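Local coordinates for THUMP domain-containing protein (Pyrococcus horikoshii, PDB 1VBK), which is of uncharacterised function but, as a ThiI-like protein with a THUMP domain, probably binds RNA and ATP, at residues L84-R96 / K130-E142. Sequence-based numbering, arbitrary orientation.
Sequences LEKINRTALLMFR and KVGEYILNNENCE
Phe95 lays one ring face against Ile135, whose CG2 stands 3.6 Å from the ring centroid, nearly on the ring normal, in a CH-pi contact. With CG anti to the backbone N (chi1 175°), the ring reaches across to Ile135 and to Cys141 in the following loop, whose CB lies 3.9 Å from Phe95 CZ. A leucine in place of Phe95 would probably leave Ile135 and Cys141 without the flat surface they pack on. Branched Leu92 fits CD2 against Tyr134 CE2 (3.6 Å) and Asn138 CB. Tyr134 is covered on both faces: the Asn88 amide, its plane within 12° of parallel to the ring, stacks on one, and Asn138 ND2 lies over the other, held by its bond to Tyr134 O (2.8 Å). Asn88 OD1 is buried against Val131 CA and CG2 with no polar partner in the model. These two THUMP-domain helices cross at -51°, and small Ala91 suits the close approach, its CB meeting Val131 CG1. Exposed Arg96, its chain extended, spans two acceptors: NE forms a salt bridge on the anti side of Glu139 OE2 (2.7 Å), tilted out of the carboxylate plane, and NH2 donates to Asn138 O (3.1 Å). Beneath, Ile87 and Val131 both rest on Ile154 of strand 150-157, and Phe109 meets Phe95 edge-to-face.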
loop_
_atom_site.group_PDB
_atom_site.type_symbol
_atom_site.label_atom_id
_atom_site.label_comp_id
_atom_site.label_asym_id
_atom_site.label_seq_id
_atom_site.Cartn_x
_atom_site.Cartn_y
_atom_site.Cartn_z
ATOM N N LEU A 84 36.433 31.139 16.423
ATOM C CA LEU A 84 37.042 31.726 15.237
ATOM C C LEU A 84 38.444 31.170 15.011
ATOM O O LEU A 84 38.812 30.844 13.887
ATOM C CB LEU A 84 37.083 33.254 15.347
ATOM C CG LEU A 84 37.508 33.998 14.074
ATOM C CD1 LEU A 84 36.681 33.522 12.883
ATOM C CD2 LEU A 84 37.341 35.497 14.278
ATOM N N GLU A 85 39.217 31.052 16.086
ATOM C CA GLU A 85 40.577 30.525 16.004
ATOM C C GLU A 85 40.621 29.140 15.353
ATOM O O GLU A 85 41.402 28.903 14.432
ATOM C CB GLU A 85 41.194 30.445 17.403
ATOM C CG GLU A 85 42.543 29.738 17.444
ATOM C CD GLU A 85 43.042 29.504 18.860
ATOM O OE1 GLU A 85 42.306 28.886 19.661
ATOM O OE2 GLU A 85 44.172 29.935 19.171
ATOM N N LYS A 86 39.782 28.229 15.837
ATOM C CA LYS A 86 39.746 26.873 15.303
ATOM C C LYS A 86 39.195 26.826 13.882
ATOM O O LYS A 86 39.681 26.058 13.049
ATOM C CB LYS A 86 38.926 25.969 16.225
ATOM C CG LYS A 86 39.545 25.817 17.612
ATOM C CD LYS A 86 38.853 24.730 18.418
ATOM C CE LYS A 86 39.610 24.433 19.701
ATOM N NZ LYS A 86 39.095 23.187 20.336
ATOM N N ILE A 87 38.183 27.641 13.605
ATOM C CA ILE A 87 37.602 27.691 12.265
ATOM C C ILE A 87 38.663 28.196 11.272
ATOM O O ILE A 87 38.813 27.644 10.183
ATOM C CB ILE A 87 36.361 28.620 12.228
ATOM C CG1 ILE A 87 35.196 27.964 12.983
ATOM C CG2 ILE A 87 35.959 28.913 10.788
ATOM C CD1 ILE A 87 33.978 28.868 13.142
ATOM N N ASN A 88 39.405 29.234 11.653
ATOM C CA ASN A 88 40.447 29.766 10.769
ATOM C C ASN A 88 41.557 28.763 10.481
ATOM O O ASN A 88 41.934 28.561 9.324
ATOM C CB ASN A 88 41.087 31.032 11.354
ATOM C CG ASN A 88 40.310 32.289 11.016
ATOM O OD1 ASN A 88 39.582 32.330 10.023
ATOM N ND2 ASN A 88 40.473 33.327 11.830
ATOM N N ARG A 89 42.090 28.129 11.519
ATOM C CA ARG A 89 43.175 27.194 11.275
ATOM C C ARG A 89 42.730 25.948 10.514
ATOM O O ARG A 89 43.477 25.447 9.676
ATOM C CB ARG A 89 43.902 26.819 12.576
ATOM C CG ARG A 89 43.241 25.790 13.464
ATOM C CD ARG A 89 44.318 25.092 14.308
ATOM N NE ARG A 89 43.768 24.186 15.316
ATOM C CZ ARG A 89 43.462 24.542 16.561
ATOM N NH1 ARG A 89 43.653 25.794 16.967
ATOM N NH2 ARG A 89 42.969 23.643 17.405
ATOM N N THR A 90 41.524 25.451 10.778
ATOM C CA THR A 90 41.056 24.273 10.053
ATOM C C THR A 90 40.770 24.648 8.602
ATOM O O THR A 90 41.050 23.880 7.687
ATOM C CB THR A 90 39.779 23.678 10.674
ATOM O OG1 THR A 90 40.010 23.393 12.058
ATOM C CG2 THR A 90 39.405 22.374 9.960
ATOM N N ALA A 91 40.205 25.833 8.395
ATOM C CA ALA A 91 39.906 26.297 7.046
ATOM C C ALA A 91 41.199 26.400 6.224
ATOM O O ALA A 91 41.233 25.982 5.066
ATOM C CB ALA A 91 39.206 27.644 7.099
ATOM N N LEU A 92 42.255 26.947 6.823
ATOM C CA LEU A 92 43.536 27.086 6.127
ATOM C C LEU A 92 44.154 25.713 5.849
ATOM O O LEU A 92 44.704 25.474 4.772
ATOM C CB LEU A 92 44.506 27.944 6.952
ATOM C CG LEU A 92 45.898 28.222 6.371
ATOM C CD1 LEU A 92 45.779 28.851 4.989
ATOM C CD2 LEU A 92 46.659 29.151 7.312
ATOM N N LEU A 93 44.044 24.812 6.815
ATOM C CA LEU A 93 44.579 23.462 6.662
ATOM C C LEU A 93 43.927 22.753 5.474
ATOM O O LEU A 93 44.603 22.137 4.640
ATOM C CB LEU A 93 44.323 22.657 7.938
ATOM C CG LEU A 93 44.824 21.212 7.954
ATOM C CD1 LEU A 93 46.346 21.204 8.018
ATOM C CD2 LEU A 93 44.245 20.479 9.162
ATOM N N MET A 94 42.606 22.840 5.398
ATOM C CA MET A 94 41.884 22.203 4.310
ATOM C C MET A 94 42.100 22.915 2.980
ATOM O O MET A 94 42.104 22.286 1.927
ATOM C CB MET A 94 40.402 22.127 4.654
ATOM C CG MET A 94 40.174 21.263 5.881
ATOM S SD MET A 94 38.492 20.772 6.101
ATOM C CE MET A 94 38.352 19.536 4.751
ATOM N N PHE A 95 42.281 24.228 3.037
ATOM C CA PHE A 95 42.518 25.003 1.827
ATOM C C PHE A 95 43.840 24.561 1.220
ATOM O O PHE A 95 43.941 24.351 0.011
ATOM C CB PHE A 95 42.571 26.500 2.155
ATOM C CG PHE A 95 42.937 27.370 0.979
ATOM C CD1 PHE A 95 44.271 27.540 0.605
ATOM C CD2 PHE A 95 41.950 28.008 0.239
ATOM C CE1 PHE A 95 44.615 28.337 -0.494
ATOM C CE2 PHE A 95 42.278 28.805 -0.857
ATOM C CZ PHE A 95 43.616 28.970 -1.225
ATOM N N ARG A 96 44.854 24.417 2.069
ATOM C CA ARG A 96 46.171 24.007 1.601
ATOM C C ARG A 96 46.151 22.611 1.000
ATOM O O ARG A 96 46.788 22.362 -0.026
ATOM C CB ARG A 96 47.186 24.117 2.743
ATOM C CG ARG A 96 47.579 25.566 2.995
ATOM C CD ARG A 96 48.343 25.791 4.283
ATOM N NE ARG A 96 48.927 27.133 4.297
ATOM C CZ ARG A 96 49.522 27.689 5.347
ATOM N NH1 ARG A 96 49.616 27.027 6.490
ATOM N NH2 ARG A 96 50.037 28.909 5.244
ATOM N N LYS A 130 36.159 37.178 7.379
ATOM C CA LYS A 130 37.262 36.921 8.299
ATOM C C LYS A 130 38.109 35.716 7.893
ATOM O O LYS A 130 39.339 35.759 7.957
ATOM C CB LYS A 130 36.726 36.701 9.715
ATOM C CG LYS A 130 36.091 37.926 10.358
ATOM C CD LYS A 130 37.128 38.974 10.698
ATOM C CE LYS A 130 36.571 40.010 11.664
ATOM N NZ LYS A 130 37.647 40.908 12.175
ATOM N N VAL A 131 37.447 34.633 7.497
ATOM C CA VAL A 131 38.161 33.429 7.081
ATOM C C VAL A 131 38.905 33.695 5.777
ATOM O O VAL A 131 40.032 33.239 5.593
ATOM C CB VAL A 131 37.188 32.240 6.882
ATOM C CG1 VAL A 131 37.920 31.055 6.251
ATOM C CG2 VAL A 131 36.605 31.825 8.225
ATOM N N GLY A 132 38.269 34.434 4.873
ATOM C CA GLY A 132 38.906 34.750 3.609
ATOM C C GLY A 132 40.142 35.606 3.824
ATOM O O GLY A 132 41.139 35.443 3.127
ATOM N N GLU A 133 40.073 36.523 4.786
ATOM C CA GLU A 133 41.200 37.399 5.099
ATOM C C GLU A 133 42.351 36.585 5.681
ATOM O O GLU A 133 43.520 36.872 5.428
ATOM C CB GLU A 133 40.780 38.477 6.104
ATOM C CG GLU A 133 41.960 39.236 6.703
ATOM C CD GLU A 133 41.542 40.266 7.735
ATOM O OE1 GLU A 133 40.819 39.901 8.689
ATOM O OE2 GLU A 133 41.948 41.439 7.594
ATOM N N TYR A 134 42.008 35.570 6.467
ATOM C CA TYR A 134 43.005 34.705 7.086
ATOM C C TYR A 134 43.750 33.927 6.002
ATOM O O TYR A 134 44.978 33.841 6.018
ATOM C CB TYR A 134 42.326 33.726 8.049
ATOM C CG TYR A 134 43.289 32.927 8.893
ATOM C CD1 TYR A 134 44.062 33.547 9.880
ATOM C CD2 TYR A 134 43.426 31.550 8.717
ATOM C CE1 TYR A 134 44.949 32.809 10.674
ATOM C CE2 TYR A 134 44.309 30.808 9.502
ATOM C CZ TYR A 134 45.064 31.440 10.478
ATOM O OH TYR A 134 45.920 30.702 11.270
ATOM N N ILE A 135 43.001 33.361 5.059
ATOM C CA ILE A 135 43.608 32.601 3.973
ATOM C C ILE A 135 44.456 33.520 3.073
ATOM O O ILE A 135 45.579 33.172 2.696
ATOM C CB ILE A 135 42.510 31.863 3.152
ATOM C CG1 ILE A 135 41.819 30.832 4.054
ATOM C CG2 ILE A 135 43.125 31.158 1.935
ATOM C CD1 ILE A 135 40.722 30.045 3.381
ATOM N N LEU A 136 43.932 34.699 2.751
ATOM C CA LEU A 136 44.659 35.651 1.911
ATOM C C LEU A 136 45.983 36.114 2.523
ATOM O O LEU A 136 46.917 36.466 1.800
ATOM C CB LEU A 136 43.791 36.882 1.621
ATOM C CG LEU A 136 42.731 36.741 0.527
ATOM C CD1 LEU A 136 41.835 37.972 0.529
ATOM C CD2 LEU A 136 43.412 36.577 -0.825
ATOM N N ASN A 137 46.054 36.118 3.852
ATOM C CA ASN A 137 47.255 36.538 4.572
ATOM C C ASN A 137 48.285 35.417 4.703
ATOM O O ASN A 137 49.421 35.662 5.100
ATOM C CB ASN A 137 46.888 37.018 5.983
ATOM C CG ASN A 137 46.307 38.429 6.001
ATOM O OD1 ASN A 137 45.758 38.869 7.012
ATOM N ND2 ASN A 137 46.439 39.145 4.892
ATOM N N ASN A 138 47.894 34.192 4.371
ATOM C CA ASN A 138 48.799 33.057 4.507
ATOM C C ASN A 138 49.060 32.257 3.234
ATOM O O ASN A 138 49.863 31.323 3.238
ATOM C CB ASN A 138 48.269 32.122 5.599
ATOM C CG ASN A 138 48.376 32.733 6.989
ATOM O OD1 ASN A 138 49.463 32.815 7.554
ATOM N ND2 ASN A 138 47.250 33.176 7.537
ATOM N N GLU A 139 48.404 32.628 2.140
ATOM C CA GLU A 139 48.570 31.904 0.886
ATOM C C GLU A 139 48.459 32.829 -0.308
ATOM O O GLU A 139 47.762 33.842 -0.251
ATOM C CB GLU A 139 47.485 30.824 0.742
ATOM C CG GLU A 139 47.701 29.555 1.553
ATOM C CD GLU A 139 48.866 28.725 1.040
ATOM O OE1 GLU A 139 49.010 28.600 -0.197
ATOM O OE2 GLU A 139 49.631 28.187 1.867
ATOM N N ASN A 140 49.147 32.479 -1.389
ATOM C CA ASN A 140 49.051 33.268 -2.607
ATOM C C ASN A 140 47.768 32.768 -3.245
ATOM O O ASN A 140 47.677 31.615 -3.673
ATOM C CB ASN A 140 50.234 33.004 -3.541
ATOM C CG ASN A 140 50.160 33.829 -4.814
ATOM O OD1 ASN A 140 49.373 34.772 -4.913
ATOM N ND2 ASN A 140 50.986 33.483 -5.790
ATOM N N CYS A 141 46.759 33.625 -3.276
ATOM C CA CYS A 141 45.480 33.244 -3.846
ATOM C C CYS A 141 44.673 34.493 -4.141
ATOM O O CYS A 141 45.139 35.610 -3.920
ATOM C CB CYS A 141 44.717 32.333 -2.879
ATOM S SG CYS A 141 44.489 33.031 -1.223
ATOM N N GLU A 142 43.452 34.299 -4.616
ATOM C CA GLU A 142 42.612 35.423 -4.993
ATOM C C GLU A 142 41.142 35.079 -4.851
ATOM O O GLU A 142 40.713 33.998 -5.235
ATOM C CB GLU A 142 42.945 35.775 -6.440
ATOM C CG GLU A 142 42.040 36.738 -7.140
ATOM C CD GLU A 142 42.416 36.844 -8.603
ATOM O OE1 GLU A 142 43.587 37.178 -8.884
ATOM O OE2 GLU A 142 41.556 36.581 -9.469
#